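Local coordinates for protein F420-dependent methylenetetrahydromethanopterin dehydrogenase (Methanopyrus kandleri, PDB 1QV9) that catalyses the reversible, coenzyme F420-dependent interconversion of methylene- and methenyl-tetrahydromethanopterin in methanogenesis from CO2, at residues A[44-50]-A[77-83]; A[216-221]-A[233-237]. All coordinates share one frame. Residues are numbered along the deposited sequence.

Contact 1. Residues A[44-50]-A[77-83]; sequences MDPECVE and APGPSKA
Two helices start side by side here, 46-50 and 78-83 running the same way, with axes 7.9 Å apart at closest approach and crossing at -30°. M44, a selenomethionine (chi1 p, chi2 t, chi3 m), reaches over the start of the second helix: its CE lies 3.6 Å from P80 CG and 4.1 Å from A77 CB. Its carbonyl M44 O takes a CA-H...O contact from G79 CA at 3.4 Å, and one water bridges M44 O and G79 N, 2.9 Å from each. D45, its CA-to-CB bond directed away from 77-83, N-caps its own helix, D45 OD2 accepting from C48 N at 3.0 Å. P46 is in register with G79, CA to CA 3.8 Å; a CB on G79 would clash with M44 O. P46 CG meets P78 CB at 3.6 Å. One turn on, V49 (chi1 t) points inward, its CG1 3.5 Å from A83 CB and 3.4 Å from G79 O; both V49 and A83 touch Y70 of strand 67-71. E50 OE2 stays 4.5 Å from K82 NZ, beyond a salt bridge. These are consecutive beta-alpha units of an alpha/beta domain, their helix N termini meeting past the C-terminal ends of parallel strands.

Contact 2. Residues A[216-221]-A[233-237]; sequences VSVEGC and IVASA
V216 lays its CG1 across one turn of the opposing helix, between I233 and A237: 3.7 Å from I233 CG2, 3.7 Å from A237 CB and 3.3 Å from I233 O. Both segments are helical and nearly antiparallel, at 161°, with axes 8.2 Å apart at closest approach. In register, V216 faces A237 (CA to CA 5.7 Å) and G220 faces V234 (CA to CA 5.3 Å). Since G220 has no side chain, V234 (chi1 m) can bring CG1 to 3.8 Å from G220 CA; a CB there would clash with it. A wider pi-type turn runs through 219-221, and C221 SG lies 4.2 Å from V234 CG1. S217 OG is 3.6 Å from A237 CB but is hydrogen-bonded to M124 O, while S236 (chi1 p) turns its OG back onto I233 O at 2.8 Å. E219 stretches past I233, OE2 3.2 Å from I233 CD1, to a salt bridge with R185 and a hydrogen bond with N186, both of a neighbouring subunit. The hairpin thus closes on apolar contacts, its polar groups finding partners outside the helix-helix seam.

How the contacts relate
From the N terminus, the chain passes through strands 4-10 and 33-39 before contact 1 opens at the head of helix 46-63. The rest of that helix, strand 67-71 and the loop after it make the 26-residue excursion that contact 1 closes at the start of helix 78-88, uniting two successive helices of the alpha/beta domain. The remaining strands of the parallel sheet follow, and only then does contact 2 open, near the end of helix 197-223. It closes an 11-residue span holding the tip of a hairpin in the helix bundle: the end of that helix, the turn and the start of helix 227-257. Contacts 1 and 2 are in series, neither enclosing nor crossing the other; the centres of contacts 1 and 2 are 24 Å apart, their nearest atoms about 12 Å.

Contact 1. Residues A[44-50]-A[77-83]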
loop_
_atom_site.group_PDB
_atom_site.type_symbol
_atom_site.label_atom_id
_atom_site.label_comp_id
_atom_site.label_asym_id
_atom_site.label_seq_id
_atom_site.Cartn_x
_atom_site.Cartn_y
_atom_site.Cartn_z
HETATM N N MSE A 44 -38.140 -1.006 7.088
HETATM C CA MSE A 44 -38.240 -1.315 8.509
HETATM C C MSE A 44 -39.212 -0.405 9.257
HETATM O O MSE A 44 -39.052 -0.157 10.456
HETATM C CB MSE A 44 -36.838 -1.266 9.143
HETATM C CG MSE A 44 -36.094 0.082 8.961
HETATM SE SE MSE A 44 -34.433 0.149 9.946
HETATM C CE MSE A 44 -35.166 0.509 11.745
ATOM N N ASP A 45 -40.222 0.077 8.541
ATOM C CA ASP A 45 -41.260 0.885 9.181
ATOM C C ASP A 45 -42.205 -0.096 9.894
ATOM O O ASP A 45 -42.225 -1.288 9.610
ATOM C CB ASP A 45 -42.039 1.655 8.130
ATOM C CG ASP A 45 -42.541 0.748 7.047
ATOM O OD1 ASP A 45 -41.766 0.465 6.110
ATOM O OD2 ASP A 45 -43.686 0.273 7.155
ATOM N N PRO A 46 -43.060 0.406 10.803
ATOM C CA PRO A 46 -43.962 -0.507 11.506
ATOM C C PRO A 46 -44.827 -1.431 10.644
ATOM O O PRO A 46 -45.025 -2.595 10.979
ATOM C CB PRO A 46 -44.799 0.435 12.373
ATOM C CG PRO A 46 -43.867 1.590 12.616
ATOM C CD PRO A 46 -43.251 1.793 11.249
ATOM N N GLU A 47 -45.363 -0.916 9.540
ATOM C CA GLU A 47 -46.221 -1.739 8.696
ATOM C C GLU A 47 -45.452 -2.916 8.108
ATOM O O GLU A 47 -45.924 -4.057 8.146
ATOM C CB GLU A 47 -46.829 -0.894 7.566
ATOM C CG GLU A 47 -47.574 0.359 8.042
ATOM C CD GLU A 47 -46.734 1.647 7.953
ATOM O OE1 GLU A 47 -45.805 1.852 8.783
ATOM O OE2 GLU A 47 -47.013 2.460 7.032
ATOM N N CYS A 48 -44.269 -2.626 7.573
ATOM C CA CYS A 48 -43.443 -3.661 6.969
ATOM C C CYS A 48 -42.951 -4.643 8.019
ATOM O O CYS A 48 -42.977 -5.859 7.788
ATOM C CB CYS A 48 -42.258 -3.028 6.229
ATOM S SG CYS A 48 -42.802 -2.227 4.659
ATOM N N VAL A 49 -42.514 -4.141 9.176
ATOM C CA VAL A 49 -42.012 -5.069 10.204
ATOM C C VAL A 49 -43.118 -5.987 10.695
ATOM O O VAL A 49 -42.895 -7.194 10.900
ATOM C CB VAL A 49 -41.333 -4.315 11.367
ATOM C CG1 VAL A 49 -40.926 -5.333 12.485
ATOM C CG2 VAL A 49 -40.049 -3.616 10.847
ATOM N N GLU A 50 -44.318 -5.444 10.881
ATOM C CA GLU A 50 -45.432 -6.286 11.324
ATOM C C GLU A 50 -45.667 -7.390 10.291
ATOM O O GLU A 50 -45.890 -8.540 10.631
ATOM C CB GLU A 50 -46.704 -5.443 11.547
ATOM C CG GLU A 50 -47.907 -6.285 11.937
ATOM C CD GLU A 50 -49.100 -5.475 12.420
ATOM O OE1 GLU A 50 -50.078 -6.096 12.875
ATOM O OE2 GLU A 50 -49.063 -4.228 12.356
ATOM N N ALA A 77 -36.339 1.987 17.432
ATOM C CA ALA A 77 -37.161 2.656 16.421
ATOM C C ALA A 77 -38.576 2.052 16.386
ATOM O O ALA A 77 -38.804 0.930 16.865
ATOM C CB ALA A 77 -36.483 2.554 15.023
ATOM N N PRO A 78 -39.546 2.766 15.793
ATOM C CA PRO A 78 -40.934 2.271 15.731
ATOM C C PRO A 78 -41.141 0.880 15.134
ATOM O O PRO A 78 -41.856 0.056 15.721
ATOM C CB PRO A 78 -41.658 3.342 14.912
ATOM C CG PRO A 78 -40.882 4.570 15.219
ATOM C CD PRO A 78 -39.442 4.087 15.148
ATOM N N GLY A 79 -40.542 0.621 13.964
ATOM C CA GLY A 79 -40.691 -0.703 13.362
ATOM C C GLY A 79 -40.163 -1.815 14.253
ATOM O O GLY A 79 -40.898 -2.745 14.633
ATOM N N PRO A 80 -38.860 -1.769 14.571
ATOM C CA PRO A 80 -38.257 -2.796 15.430
ATOM C C PRO A 80 -38.990 -2.942 16.762
ATOM O O PRO A 80 -39.103 -4.033 17.288
ATOM C CB PRO A 80 -36.825 -2.303 15.620
ATOM C CG PRO A 80 -36.546 -1.542 14.346
ATOM C CD PRO A 80 -37.853 -0.822 14.062
ATOM N N SER A 81 -39.511 -1.838 17.299
ATOM C CA SER A 81 -40.227 -1.918 18.580
ATOM C C SER A 81 -41.478 -2.773 18.442
ATOM O O SER A 81 -41.856 -3.504 19.370
ATOM C CB SER A 81 -40.585 -0.520 19.094
ATOM O OG SER A 81 -39.401 0.179 19.418
ATOM N N LYS A 82 -42.118 -2.694 17.273
ATOM C CA LYS A 82 -43.276 -3.511 16.983
ATOM C C LYS A 82 -42.866 -4.997 16.928
ATOM O O LYS A 82 -43.566 -5.857 17.450
ATOM C CB LYS A 82 -43.893 -3.051 15.659
ATOM C CG LYS A 82 -45.180 -3.759 15.272
ATOM C CD LYS A 82 -46.277 -3.652 16.347
ATOM C CE LYS A 82 -47.601 -4.224 15.833
ATOM N NZ LYS A 82 -48.666 -4.206 16.878
ATOM N N ALA A 83 -41.731 -5.297 16.297
ATOM C CA ALA A 83 -41.277 -6.676 16.258
ATOM C C ALA A 83 -41.019 -7.167 17.690
ATOM O O ALA A 83 -41.310 -8.334 17.999
ATOM C CB ALA A 83 -39.982 -6.799 15.468
HETATM O O HOH W 1 -38.879 2.162 12.198
#

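Contact 2. Residues A[216-221]-A[233-237]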
loop_
_atom_site.group_PDB
_atom_site.type_symbol
_atom_site.label_atom_id
_atom_site.label_comp_id
_atom_site.label_asym_id
_atom_site.label_seq_id
_atom_site.Cartn_x
_atom_site.Cartn_y
_atom_site.Cartn_z
ATOM N N VAL A 216 -20.818 10.134 12.920
ATOM C CA VAL A 216 -20.654 10.991 11.747
ATOM C C VAL A 216 -21.847 10.852 10.803
ATOM O O VAL A 216 -22.369 11.842 10.277
ATOM C CB VAL A 216 -19.302 10.696 10.981
ATOM C CG1 VAL A 216 -19.197 11.592 9.708
ATOM C CG2 VAL A 216 -18.133 10.905 11.956
ATOM N N SER A 217 -22.266 9.616 10.542
ATOM C CA SER A 217 -23.419 9.370 9.711
ATOM C C SER A 217 -24.676 10.039 10.303
ATOM O O SER A 217 -25.458 10.628 9.572
ATOM C CB SER A 217 -23.659 7.862 9.580
ATOM O OG SER A 217 -22.586 7.281 8.829
ATOM N N VAL A 218 -24.839 9.913 11.612
ATOM C CA VAL A 218 -26.006 10.495 12.294
ATOM C C VAL A 218 -25.949 12.015 12.131
ATOM O O VAL A 218 -26.968 12.641 11.829
ATOM C CB VAL A 218 -26.039 10.082 13.789
ATOM C CG1 VAL A 218 -27.056 10.959 14.573
ATOM C CG2 VAL A 218 -26.437 8.612 13.914
ATOM N N GLU A 219 -24.769 12.615 12.294
ATOM C CA GLU A 219 -24.678 14.069 12.128
ATOM C C GLU A 219 -25.057 14.486 10.704
ATOM O O GLU A 219 -25.792 15.449 10.485
ATOM C CB GLU A 219 -23.271 14.571 12.434
ATOM C CG GLU A 219 -23.090 16.074 12.187
ATOM C CD GLU A 219 -21.644 16.516 12.328
ATOM O OE1 GLU A 219 -20.930 15.902 13.124
ATOM O OE2 GLU A 219 -21.233 17.480 11.655
ATOM N N GLY A 220 -24.561 13.757 9.701
ATOM C CA GLY A 220 -24.862 14.137 8.347
ATOM C C GLY A 220 -26.268 13.827 7.854
ATOM O O GLY A 220 -26.747 14.487 6.940
ATOM N N CYS A 221 -26.907 12.820 8.435
ATOM C CA CYS A 221 -28.259 12.409 8.044
ATOM C C CYS A 221 -29.396 13.059 8.823
ATOM O O CYS A 221 -30.480 13.268 8.266
ATOM C CB CYS A 221 -28.436 10.907 8.229
ATOM S SG CYS A 221 -27.516 9.928 6.991
ATOM N N ILE A 233 -19.818 15.476 4.967
ATOM C CA ILE A 233 -19.836 14.762 6.219
ATOM C C ILE A 233 -20.159 13.267 6.028
ATOM O O ILE A 233 -19.414 12.413 6.565
ATOM C CB ILE A 233 -20.843 15.432 7.228
ATOM C CG1 ILE A 233 -20.277 16.809 7.623
ATOM C CG2 ILE A 233 -21.052 14.553 8.459
ATOM C CD1 ILE A 233 -21.263 17.650 8.454
ATOM N N VAL A 234 -21.231 12.923 5.313
ATOM C CA VAL A 234 -21.533 11.485 5.197
ATOM C C VAL A 234 -20.436 10.773 4.395
ATOM O O VAL A 234 -20.142 9.597 4.678
ATOM C CB VAL A 234 -22.919 11.171 4.591
ATOM C CG1 VAL A 234 -24.026 11.694 5.544
ATOM C CG2 VAL A 234 -23.046 11.717 3.198
ATOM N N ALA A 235 -19.815 11.460 3.447
ATOM C CA ALA A 235 -18.747 10.818 2.649
ATOM C C ALA A 235 -17.554 10.545 3.533
ATOM O O ALA A 235 -16.856 9.529 3.359
ATOM C CB ALA A 235 -18.317 11.697 1.499
ATOM N N SER A 236 -17.282 11.435 4.494
ATOM C CA SER A 236 -16.143 11.230 5.374
ATOM C C SER A 236 -16.339 9.982 6.254
ATOM O O SER A 236 -15.366 9.315 6.585
ATOM C CB SER A 236 -15.870 12.493 6.222
ATOM O OG SER A 236 -16.769 12.590 7.297
ATOM N N ALA A 237 -17.584 9.663 6.591
ATOM C CA ALA A 237 -17.899 8.485 7.400
ATOM C C ALA A 237 -17.486 7.230 6.601
ATOM O O ALA A 237 -16.911 6.278 7.176
ATOM C CB ALA A 237 -19.377 8.455 7.699
#